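Local coordinates for protein myosin-4 (Saccharomyces cerevisiae, PDB 3MMI) that helps to localize specific mRNAs, ASH1 among them, to the bud as a type V myosin recruited through SHE3 and is represented here by its globular tail, at residues M173-K178 with W240-E245; E169-V174 with I232-A237; T193-F198 with V254-P259; L291-Y296 with L325-N330. All blocks are in the same frame, centred on the assembly; numbering follows the deposited sequence.

In the fold
All four contacts join parts of the helical globular tail, which contains no strands. Contacts 1 and 2 both involve the short helix 170-174, contact 1 through the turn just after it, and lie side by side, their centres about 8 Å apart: contact 1 reaches helix 240-257 through a mostly buried hydrogen bond, while contact 2 reaches the end of helix 209-234 through a partly buried cation-pi and sulfur-aromatic contact. Contact 3 uses helix 240-257 again, further along, and packs it on helix 185-204 by buried apolar and CH-pi contacts. Contact 4 stands apart, about 37 Å from contact 3 between centres; it is a surface contact, made by one tyrosine-carboxylate hydrogen bond.

Contact 1. Residues M173-K178 with W240-E245; sequences MVLNEK and WKYGYE
Tyr-242 reaches from helix 240-257 to the backbone of Leu-175, where its OH donates a short hydrogen bond of 2.5 Å to Leu-175 O. The hydroxyl lies in the carbonyl plane and meets a lone pair, with a C=O...donor angle of 126°. Here the packing is close: Leu-175 CD2 stands 3.6 Å from Tyr-242 OH and Leu-175 CB 3.7 Å from it, although the bond from CA to CB of Leu-175 points away overall. CG of Tyr-242 is anti to its backbone N (chi1 178°), and this carries the ring out to the carbonyl. The acceptor lies near the C-terminal end of the short helix 170-174 of the globular tail, so a side chain from one helix binds the backbone where another gives way to a turn. Cys-235 and Phe-180 also touch the tyrosine. A phenylalanine in place of Tyr-242 would probably leave the buried carbonyl of Leu-175 without its hydroxyl donor. The solvent side is looser. Glu-177 brings only CB to the ring, at the edge and in plane, 3.6 Å from Tyr-242 CD1; its chain then bends at chi2 and takes the carboxylate away from the tyrosine.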
# COMPACT_ATOMS: atom_id res chain seq x y z
N MET A 173 6.36 -18.76 6.47
CA MET A 173 7.70 -18.55 5.89
C MET A 173 8.58 -17.78 6.87
O MET A 173 9.75 -17.99 6.92
CB MET A 173 7.48 -17.74 4.59
CG MET A 173 8.47 -17.95 3.51
SD MET A 173 8.22 -16.93 2.09
CE MET A 173 6.58 -16.24 2.32
N VAL A 174 8.00 -16.82 7.63
CA VAL A 174 8.84 -15.79 8.27
C VAL A 174 8.80 -15.94 9.74
O VAL A 174 9.87 -15.92 10.34
CB VAL A 174 8.45 -14.32 7.89
CG1 VAL A 174 9.19 -13.32 8.79
CG2 VAL A 174 8.59 -14.06 6.45
N LEU A 175 7.61 -16.10 10.34
CA LEU A 175 7.42 -15.98 11.79
C LEU A 175 7.25 -17.30 12.57
O LEU A 175 7.36 -17.29 13.84
CB LEU A 175 6.14 -15.15 12.01
CG LEU A 175 6.22 -13.70 11.60
CD1 LEU A 175 4.93 -13.02 11.92
CD2 LEU A 175 7.50 -13.07 12.40
N ASN A 176 6.85 -18.37 11.86
CA ASN A 176 6.39 -19.66 12.49
C ASN A 176 7.58 -20.43 12.99
O ASN A 176 8.30 -21.02 12.21
CB ASN A 176 5.65 -20.54 11.46
CG ASN A 176 4.96 -21.75 12.11
OD1 ASN A 176 5.23 -22.12 13.25
ND2 ASN A 176 4.05 -22.35 11.35
N GLU A 177 7.81 -20.40 14.30
CA GLU A 177 9.06 -21.00 14.79
C GLU A 177 9.06 -22.49 14.58
O GLU A 177 10.15 -23.06 14.37
CB GLU A 177 9.35 -20.64 16.25
CG GLU A 177 8.26 -21.05 17.26
CD GLU A 177 8.64 -22.35 17.99
OE1 GLU A 177 9.82 -22.72 17.90
OE2 GLU A 177 7.75 -22.99 18.62
N LYS A 178 7.85 -23.09 14.53
CA LYS A 178 7.68 -24.54 14.21
C LYS A 178 8.38 -24.95 12.91
O LYS A 178 8.81 -26.09 12.77
CB LYS A 178 6.19 -25.01 14.19
CG LYS A 178 5.36 -24.58 15.39
N TRP A 240 15.37 -14.43 22.33
CA TRP A 240 16.46 -13.80 21.52
C TRP A 240 16.82 -14.62 20.23
O TRP A 240 17.06 -14.05 19.15
CB TRP A 240 17.73 -13.49 22.36
CG TRP A 240 18.47 -14.73 22.73
CD1 TRP A 240 18.28 -15.51 23.89
CD2 TRP A 240 19.48 -15.45 21.94
NE1 TRP A 240 19.08 -16.65 23.84
CE2 TRP A 240 19.84 -16.63 22.69
CE3 TRP A 240 20.07 -15.23 20.68
CZ2 TRP A 240 20.79 -17.58 22.21
CZ3 TRP A 240 21.02 -16.16 20.19
CH2 TRP A 240 21.36 -17.34 20.97
N LYS A 241 16.69 -15.94 20.35
CA LYS A 241 16.84 -16.87 19.31
C LYS A 241 15.76 -16.81 18.29
O LYS A 241 16.06 -16.79 17.09
CB LYS A 241 16.97 -18.30 19.88
CG LYS A 241 17.43 -19.31 18.88
CD LYS A 241 18.75 -18.78 18.29
CE LYS A 241 19.06 -19.56 17.02
NZ LYS A 241 20.07 -20.45 17.46
N TYR A 242 14.51 -16.77 18.74
CA TYR A 242 13.44 -16.54 17.85
C TYR A 242 13.69 -15.28 17.05
O TYR A 242 13.42 -15.23 15.82
CB TYR A 242 12.09 -16.56 18.60
CG TYR A 242 10.88 -16.26 17.70
CD1 TYR A 242 10.13 -17.26 17.08
CD2 TYR A 242 10.56 -14.96 17.42
CE1 TYR A 242 9.03 -16.93 16.31
CE2 TYR A 242 9.47 -14.66 16.63
CZ TYR A 242 8.73 -15.63 16.11
OH TYR A 242 7.72 -15.25 15.30
N GLY A 243 14.18 -14.24 17.75
CA GLY A 243 14.33 -12.92 17.14
C GLY A 243 15.37 -12.99 16.04
O GLY A 243 15.15 -12.56 14.91
N TYR A 244 16.48 -13.63 16.37
CA TYR A 244 17.55 -13.83 15.41
C TYR A 244 17.14 -14.60 14.12
O TYR A 244 17.49 -14.22 12.99
CB TYR A 244 18.71 -14.55 16.06
CG TYR A 244 19.78 -14.90 15.06
CD1 TYR A 244 20.76 -13.95 14.72
CD2 TYR A 244 19.81 -16.16 14.42
CE1 TYR A 244 21.75 -14.22 13.77
CE2 TYR A 244 20.84 -16.46 13.41
CZ TYR A 244 21.81 -15.46 13.14
OH TYR A 244 22.82 -15.63 12.24
N GLU A 245 16.34 -15.64 14.27
CA GLU A 245 15.82 -16.40 13.14
C GLU A 245 14.81 -15.64 12.24
O GLU A 245 14.93 -15.74 11.01
CB GLU A 245 15.20 -17.71 13.62
CG GLU A 245 16.23 -18.62 14.35
CD GLU A 245 17.45 -19.05 13.43
OE1 GLU A 245 17.33 -19.32 12.25
OE2 GLU A 245 18.61 -19.07 13.84

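Contact 2. Residues E169-V174 with I232-A237; sequences EIFDMV and ITKCPA
Lys-234 arches over the ring of Phe-171, touching it at both ends of its side chain. CB comes first, 3.8 Å from Phe-171 CE1 and 4.1 Å from Phe-171 CZ, against the far end of the ring. From there the chain bends at chi2 (141°), runs back above the CE1-CD1 rim of the ring and bends again at chi4 (-91°). These turns bring NZ over the face, 4.3 Å from the Phe-171 ring centroid and only 16° off the ring normal, a cation-pi contact. NZ is displaced toward the rim, on the side of Phe-171 CG. The sulfur of Cys-235 approaches the same ring differently: SG sits at the edge, 3.8 Å from Phe-171 CE1, as a sulfur-aromatic contact. The phenyl group is thus met on one face by the exposed lysine and along its rim by the buried cysteine. Helix 170-174 follows directly on Glu-169, the positive-phi residue of a Schellman motif that closes helix 132-168. The other side chains of helix 170-174 spread among the surrounding helices: Ile-170 packs on Leu-223 and Met-226 of helix 209-234, Met-173 on Phe-188 of helix 185-204, and Val-174 on Val-246 of helix 240-257.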
# COMPACT_ATOMS: atom_id res chain seq x y z
N GLU A 169 1.73 -17.42 1.99
CA GLU A 169 2.01 -18.02 3.31
C GLU A 169 3.12 -17.26 4.12
O GLU A 169 4.00 -17.87 4.81
CB GLU A 169 2.39 -19.52 3.17
CG GLU A 169 1.33 -20.38 2.44
CD GLU A 169 1.75 -21.84 2.29
OE1 GLU A 169 1.18 -22.68 2.94
OE2 GLU A 169 2.67 -22.17 1.54
N ILE A 170 3.09 -15.94 4.03
CA ILE A 170 4.12 -15.12 4.63
C ILE A 170 4.36 -15.43 6.11
O ILE A 170 5.52 -15.52 6.53
CB ILE A 170 3.93 -13.60 4.39
CG1 ILE A 170 4.78 -13.15 3.16
CG2 ILE A 170 4.66 -12.79 5.44
CD1 ILE A 170 4.03 -12.93 1.93
N PHE A 171 3.31 -15.68 6.85
CA PHE A 171 3.44 -16.09 8.20
C PHE A 171 4.32 -17.33 8.44
O PHE A 171 5.26 -17.29 9.24
CB PHE A 171 2.06 -16.26 8.89
CG PHE A 171 2.21 -16.71 10.32
CD1 PHE A 171 2.47 -15.78 11.33
CD2 PHE A 171 2.24 -18.05 10.64
CE1 PHE A 171 2.69 -16.21 12.71
CE2 PHE A 171 2.48 -18.50 11.97
CZ PHE A 171 2.67 -17.60 13.02
N ASP A 172 4.00 -18.45 7.79
CA ASP A 172 4.75 -19.70 7.93
C ASP A 172 6.12 -19.63 7.43
O ASP A 172 6.97 -20.33 7.92
CB ASP A 172 4.10 -20.92 7.23
CG ASP A 172 2.92 -21.47 8.01
OD1 ASP A 172 2.93 -21.36 9.24
OD2 ASP A 172 1.96 -22.00 7.38
N MET A 173 6.36 -18.76 6.47
CA MET A 173 7.70 -18.55 5.89
C MET A 173 8.58 -17.78 6.87
O MET A 173 9.75 -17.99 6.92
CB MET A 173 7.48 -17.74 4.59
CG MET A 173 8.47 -17.95 3.51
SD MET A 173 8.22 -16.93 2.09
CE MET A 173 6.58 -16.24 2.32
N VAL A 174 8.00 -16.82 7.63
CA VAL A 174 8.84 -15.79 8.27
C VAL A 174 8.80 -15.94 9.74
O VAL A 174 9.87 -15.92 10.34
CB VAL A 174 8.45 -14.32 7.89
CG1 VAL A 174 9.19 -13.32 8.79
CG2 VAL A 174 8.59 -14.06 6.45
N ILE A 232 2.64 -10.28 17.34
CA ILE A 232 1.96 -10.10 18.62
C ILE A 232 0.80 -11.12 18.85
O ILE A 232 0.69 -11.58 19.91
CB ILE A 232 1.28 -8.69 18.74
CG1 ILE A 232 2.31 -7.56 18.75
CG2 ILE A 232 0.39 -8.63 20.04
CD1 ILE A 232 3.51 -7.79 19.58
N THR A 233 -0.03 -11.40 17.86
CA THR A 233 -1.33 -12.11 18.11
C THR A 233 -1.10 -13.63 18.00
O THR A 233 -1.66 -14.42 18.76
CB THR A 233 -2.45 -11.72 17.16
OG1 THR A 233 -1.95 -11.76 15.79
CG2 THR A 233 -2.77 -10.38 17.45
N LYS A 234 -0.23 -14.03 17.10
CA LYS A 234 -0.09 -15.42 16.69
C LYS A 234 1.14 -16.18 17.20
O LYS A 234 1.21 -17.41 17.10
CB LYS A 234 -0.12 -15.52 15.19
CG LYS A 234 -1.47 -15.54 14.58
CD LYS A 234 -1.47 -14.76 13.33
CE LYS A 234 -2.47 -15.28 12.32
NZ LYS A 234 -1.71 -16.25 11.53
N CYS A 235 2.09 -15.50 17.83
CA CYS A 235 3.33 -16.17 18.17
C CYS A 235 3.42 -16.27 19.66
O CYS A 235 3.67 -15.28 20.41
CB CYS A 235 4.60 -15.48 17.62
SG CYS A 235 4.63 -15.29 15.82
N PRO A 236 3.31 -17.51 20.13
CA PRO A 236 3.02 -17.80 21.50
C PRO A 236 4.18 -17.25 22.40
O PRO A 236 3.93 -16.35 23.27
CB PRO A 236 2.91 -19.34 21.52
CG PRO A 236 3.81 -19.82 20.39
CD PRO A 236 3.72 -18.71 19.35
N ALA A 237 5.41 -17.72 22.22
CA ALA A 237 6.50 -17.33 23.10
C ALA A 237 7.68 -16.80 22.29
O ALA A 237 7.86 -17.16 21.10
CB ALA A 237 6.98 -18.48 23.96

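Contact 3. Residues T193-F198 with V254-P259; sequences TFLNEF and VSWFEP
Leu-195 and Trp-256 form a buried apolar contact between helix 185-204 and the later part of helix 240-257, built round a CH-pi interaction. Leu-195 CB lies over the centre of the six-membered ring of the indole, 3.5 Å from its centroid and 14° off the ring normal. The leucine then continues across the indole, CD1 coming 3.8 Å from Trp-256 CD2. Its backbone takes part too, for Leu-195 O is 3.4 Å from Trp-256 CZ2, so the indole fits close against the helix itself. With CG of the tryptophan opposite the backbone N (chi1 -170°) the indole projects toward helix 185-204, and the second torsion turns its face to Leu-195. Beyond the indole, Leu-195 CD1 reaches Phe-257 CE1 at 3.8 Å, the two side chains crossing at about a right angle. Phe-257 in turn has Trp-256 CE3 over the centre of one face, which ties the two aromatic neighbours together. On the exposed side, Asn-196 lies at the pyrrole edge of the indole, its amide plane turned 48° from the ring. An alanine in place of Trp-256 would take away the flat surface under Leu-195 CB and would probably open a gap between the two helices. Helix 209-234 packs here too: Phe-216 meets Trp-256 edge-to-face and, with Leu-220, touches Phe-257. Phe-194 and Phe-198 pack helix 185-204 against helix 132-168.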
# COMPACT_ATOMS: atom_id res chain seq x y z
N THR A 193 8.95 -16.13 -7.00
CA THR A 193 8.20 -16.28 -8.22
C THR A 193 7.01 -15.35 -8.26
O THR A 193 6.73 -14.72 -9.33
CB THR A 193 7.80 -17.77 -8.44
OG1 THR A 193 9.02 -18.49 -8.65
CG2 THR A 193 6.94 -17.91 -9.65
N PHE A 194 6.34 -15.23 -7.13
CA PHE A 194 5.19 -14.33 -7.04
C PHE A 194 5.58 -12.86 -7.31
O PHE A 194 4.87 -12.14 -8.00
CB PHE A 194 4.47 -14.45 -5.70
CG PHE A 194 3.49 -13.30 -5.47
CD1 PHE A 194 2.22 -13.41 -5.88
CD2 PHE A 194 3.89 -12.11 -4.85
CE1 PHE A 194 1.30 -12.41 -5.67
CE2 PHE A 194 2.98 -11.05 -4.64
CZ PHE A 194 1.68 -11.20 -5.07
N LEU A 195 6.68 -12.42 -6.74
CA LEU A 195 7.16 -11.07 -6.89
C LEU A 195 7.71 -10.83 -8.29
O LEU A 195 7.54 -9.72 -8.81
CB LEU A 195 8.31 -10.75 -5.91
CG LEU A 195 7.81 -10.69 -4.43
CD1 LEU A 195 8.94 -10.51 -3.45
CD2 LEU A 195 6.69 -9.60 -4.26
N ASN A 196 8.36 -11.87 -8.87
CA ASN A 196 8.76 -11.75 -10.33
C ASN A 196 7.52 -11.63 -11.23
O ASN A 196 7.52 -10.92 -12.17
CB ASN A 196 9.63 -12.95 -10.84
CG ASN A 196 11.00 -13.03 -10.17
OD1 ASN A 196 11.49 -14.12 -9.84
ND2 ASN A 196 11.59 -11.90 -9.92
N GLU A 197 6.45 -12.32 -10.85
CA GLU A 197 5.24 -12.28 -11.63
C GLU A 197 4.45 -11.01 -11.38
O GLU A 197 3.82 -10.48 -12.29
CB GLU A 197 4.41 -13.56 -11.38
CG GLU A 197 5.08 -14.80 -12.04
CD GLU A 197 4.39 -16.14 -11.76
OE1 GLU A 197 3.28 -16.16 -11.16
OE2 GLU A 197 4.97 -17.16 -12.09
N PHE A 198 4.51 -10.47 -10.15
CA PHE A 198 3.92 -9.17 -9.85
C PHE A 198 4.65 -8.14 -10.65
O PHE A 198 4.07 -7.24 -11.28
CB PHE A 198 4.10 -8.87 -8.34
CG PHE A 198 3.40 -7.66 -7.86
CD1 PHE A 198 2.36 -7.09 -8.60
CD2 PHE A 198 3.68 -7.15 -6.60
CE1 PHE A 198 1.64 -5.99 -8.12
CE2 PHE A 198 3.04 -6.02 -6.17
CZ PHE A 198 1.99 -5.46 -6.90
N VAL A 254 13.81 -9.62 2.04
CA VAL A 254 14.21 -8.29 1.56
C VAL A 254 15.28 -8.33 0.38
O VAL A 254 15.37 -7.41 -0.39
CB VAL A 254 14.77 -7.48 2.75
CG1 VAL A 254 15.94 -6.67 2.39
CG2 VAL A 254 13.68 -6.63 3.29
N SER A 255 16.08 -9.40 0.36
CA SER A 255 17.04 -9.69 -0.69
C SER A 255 16.44 -9.58 -2.13
O SER A 255 17.08 -9.00 -2.97
CB SER A 255 17.74 -11.04 -0.48
OG SER A 255 16.86 -12.11 -0.76
N TRP A 256 15.18 -10.01 -2.36
CA TRP A 256 14.52 -9.82 -3.65
C TRP A 256 14.39 -8.32 -4.03
O TRP A 256 14.56 -7.92 -5.20
CB TRP A 256 13.13 -10.48 -3.66
CG TRP A 256 12.57 -10.50 -5.03
CD1 TRP A 256 12.65 -11.56 -5.97
CD2 TRP A 256 11.80 -9.47 -5.68
NE1 TRP A 256 12.00 -11.19 -7.15
CE2 TRP A 256 11.49 -9.93 -7.01
CE3 TRP A 256 11.36 -8.21 -5.30
CZ2 TRP A 256 10.75 -9.18 -7.91
CZ3 TRP A 256 10.64 -7.43 -6.22
CH2 TRP A 256 10.32 -7.95 -7.50
N PHE A 257 14.01 -7.49 -3.06
CA PHE A 257 13.69 -6.08 -3.35
C PHE A 257 14.95 -5.31 -3.56
O PHE A 257 14.95 -4.15 -3.99
CB PHE A 257 12.90 -5.43 -2.21
CG PHE A 257 11.54 -5.93 -2.10
CD1 PHE A 257 11.29 -7.07 -1.41
CD2 PHE A 257 10.51 -5.32 -2.77
CE1 PHE A 257 10.05 -7.60 -1.35
CE2 PHE A 257 9.25 -5.81 -2.70
CZ PHE A 257 9.00 -6.98 -2.00
N GLU A 258 16.07 -5.91 -3.21
CA GLU A 258 17.20 -5.01 -3.03
C GLU A 258 17.83 -4.42 -4.29
O GLU A 258 18.11 -3.23 -4.31
CB GLU A 258 18.22 -5.56 -2.05
CG GLU A 258 18.28 -4.70 -0.83
CD GLU A 258 19.03 -5.33 0.36
OE1 GLU A 258 19.59 -6.48 0.30
OE2 GLU A 258 19.03 -4.65 1.40
N PRO A 259 18.04 -5.24 -5.35
CA PRO A 259 18.46 -4.62 -6.61
C PRO A 259 17.36 -3.77 -7.31
O PRO A 259 17.45 -3.56 -8.54
CB PRO A 259 18.80 -5.85 -7.48
CG PRO A 259 17.93 -6.95 -6.93
CD PRO A 259 17.96 -6.71 -5.43

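Contact 4. Residues L291-Y296 with L325-N330; sequences LFDFWY and LNYLAN
Asp-293 and Tyr-327 carry this contact almost alone, burying nearly equal areas, 35 and 36 Å². Tyr-327 OH donates a hydrogen bond of 2.6 Å to Asp-293 OD1, which it meets on the syn side, 22° out of the carboxylate plane. The second oxygen is also near, with Asp-293 OD2 3.2 Å from Tyr-327 OH. OD1 lies in the plane of the phenol at its edge, yet the carboxylate is turned 50° against the ring, so the two flat groups meet obliquely. Tyr-327 rises from helix 322-338, where chi1 of 178° extends the phenol away from the backbone N and sends the hydroxyl across to the aspartate. Asp-293 is the first residue to leave helical geometry after helix 285-292 and is the second residue of a type II beta turn from Phe-292 to Trp-295; the bond thus links a helix-ending turn to the side of a later helix in the globular tail. Phe-294, the next residue of the turn, lays one ring face against Asp-293 CB. A hydroxyl donor so close would probably favour the charged form of the carboxylate. Tyr-327 also touches Phe-288 and Lys-289 of helix 285-292, while Leu-328 packs on Phe-288 and on Leu-307 of helix 300-308.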
# COMPACT_ATOMS: atom_id res chain seq x y z
N LEU A 291 17.67 3.32 26.09
CA LEU A 291 17.22 2.81 24.79
C LEU A 291 15.87 3.27 24.31
O LEU A 291 15.76 3.61 23.11
CB LEU A 291 17.38 1.32 24.75
CG LEU A 291 18.87 0.89 24.69
CD1 LEU A 291 19.10 -0.59 24.97
CD2 LEU A 291 19.51 1.17 23.34
N PHE A 292 14.86 3.43 25.20
CA PHE A 292 13.46 3.63 24.71
C PHE A 292 12.71 4.91 25.10
O PHE A 292 11.60 5.19 24.58
CB PHE A 292 12.66 2.42 25.18
CG PHE A 292 13.19 1.13 24.61
CD1 PHE A 292 12.86 0.77 23.28
CD2 PHE A 292 14.01 0.29 25.41
CE1 PHE A 292 13.36 -0.46 22.74
CE2 PHE A 292 14.51 -0.92 24.89
CZ PHE A 292 14.21 -1.31 23.54
N ASP A 293 13.28 5.69 26.05
CA ASP A 293 12.64 6.94 26.37
C ASP A 293 12.77 7.80 25.14
O ASP A 293 13.89 7.99 24.63
CB ASP A 293 13.35 7.62 27.56
CG ASP A 293 12.88 7.09 28.93
OD1 ASP A 293 12.01 6.21 29.05
OD2 ASP A 293 13.41 7.56 29.94
N PHE A 294 11.70 8.39 24.68
CA PHE A 294 11.78 9.34 23.55
C PHE A 294 12.29 8.63 22.31
O PHE A 294 13.05 9.21 21.53
CB PHE A 294 12.68 10.58 23.78
CG PHE A 294 12.88 10.98 25.20
CD1 PHE A 294 11.80 11.19 26.07
CD2 PHE A 294 14.18 11.17 25.68
CE1 PHE A 294 12.05 11.58 27.47
CE2 PHE A 294 14.42 11.55 27.04
CZ PHE A 294 13.35 11.74 27.93
N TRP A 295 11.82 7.39 22.15
CA TRP A 295 12.04 6.57 20.99
C TRP A 295 10.66 6.09 20.56
O TRP A 295 9.98 5.34 21.27
CB TRP A 295 12.97 5.45 21.44
CG TRP A 295 13.40 4.44 20.37
CD1 TRP A 295 14.62 4.41 19.67
CD2 TRP A 295 12.65 3.28 19.89
NE1 TRP A 295 14.65 3.35 18.80
CE2 TRP A 295 13.46 2.64 18.91
CE3 TRP A 295 11.39 2.76 20.16
CZ2 TRP A 295 13.04 1.47 18.25
CZ3 TRP A 295 10.99 1.66 19.56
CH2 TRP A 295 11.80 0.99 18.58
N TYR A 296 10.25 6.52 19.39
CA TYR A 296 8.86 6.42 18.88
C TYR A 296 8.59 5.45 17.68
O TYR A 296 7.42 5.37 17.21
CB TYR A 296 8.36 7.84 18.54
CG TYR A 296 8.60 8.84 19.70
CD1 TYR A 296 7.65 8.96 20.80
CD2 TYR A 296 9.76 9.65 19.72
CE1 TYR A 296 7.82 9.81 21.79
CE2 TYR A 296 9.97 10.53 20.76
CZ TYR A 296 8.99 10.61 21.81
OH TYR A 296 9.19 11.50 22.81
N LEU A 325 9.27 -4.14 33.37
CA LEU A 325 7.81 -4.41 33.14
C LEU A 325 6.97 -3.31 33.83
O LEU A 325 6.09 -2.69 33.27
CB LEU A 325 7.44 -5.81 33.65
CG LEU A 325 8.02 -6.95 32.84
CD1 LEU A 325 7.65 -8.26 33.50
CD2 LEU A 325 7.64 -6.91 31.35
N ASN A 326 7.38 -3.02 35.05
CA ASN A 326 6.81 -2.01 35.91
C ASN A 326 6.84 -0.57 35.42
O ASN A 326 5.85 0.06 35.36
CB ASN A 326 7.51 -2.10 37.24
CG ASN A 326 6.67 -1.65 38.35
OD1 ASN A 326 6.84 -0.56 38.87
ND2 ASN A 326 5.77 -2.49 38.74
N TYR A 327 8.02 -0.09 35.11
CA TYR A 327 8.21 1.20 34.38
C TYR A 327 7.40 1.35 33.08
O TYR A 327 6.72 2.30 32.88
CB TYR A 327 9.73 1.33 34.07
CG TYR A 327 10.06 2.58 33.30
CD1 TYR A 327 9.79 3.82 33.88
CD2 TYR A 327 10.51 2.53 31.98
CE1 TYR A 327 10.02 5.02 33.19
CE2 TYR A 327 10.84 3.77 31.28
CZ TYR A 327 10.62 4.98 31.92
OH TYR A 327 10.80 6.22 31.31
N LEU A 328 7.41 0.34 32.25
CA LEU A 328 6.43 0.36 31.07
C LEU A 328 5.00 0.54 31.39
O LEU A 328 4.36 1.35 30.77
CB LEU A 328 6.65 -0.90 30.20
CG LEU A 328 7.82 -0.87 29.17
CD1 LEU A 328 8.11 -2.26 28.65
CD2 LEU A 328 7.55 0.10 28.04
N ALA A 329 4.51 -0.26 32.39
CA ALA A 329 3.10 -0.14 32.95
C ALA A 329 2.83 1.30 33.28
O ALA A 329 1.87 1.93 32.80
CB ALA A 329 2.92 -1.13 34.18
N ASN A 330 3.71 1.87 34.08
CA ASN A 330 3.55 3.31 34.45
C ASN A 330 3.56 4.32 33.35
O ASN A 330 2.77 5.27 33.32
CB ASN A 330 4.64 3.63 35.46
CG ASN A 330 4.23 3.30 36.92
OD1 ASN A 330 4.93 2.53 37.60
ND2 ASN A 330 3.09 3.82 37.35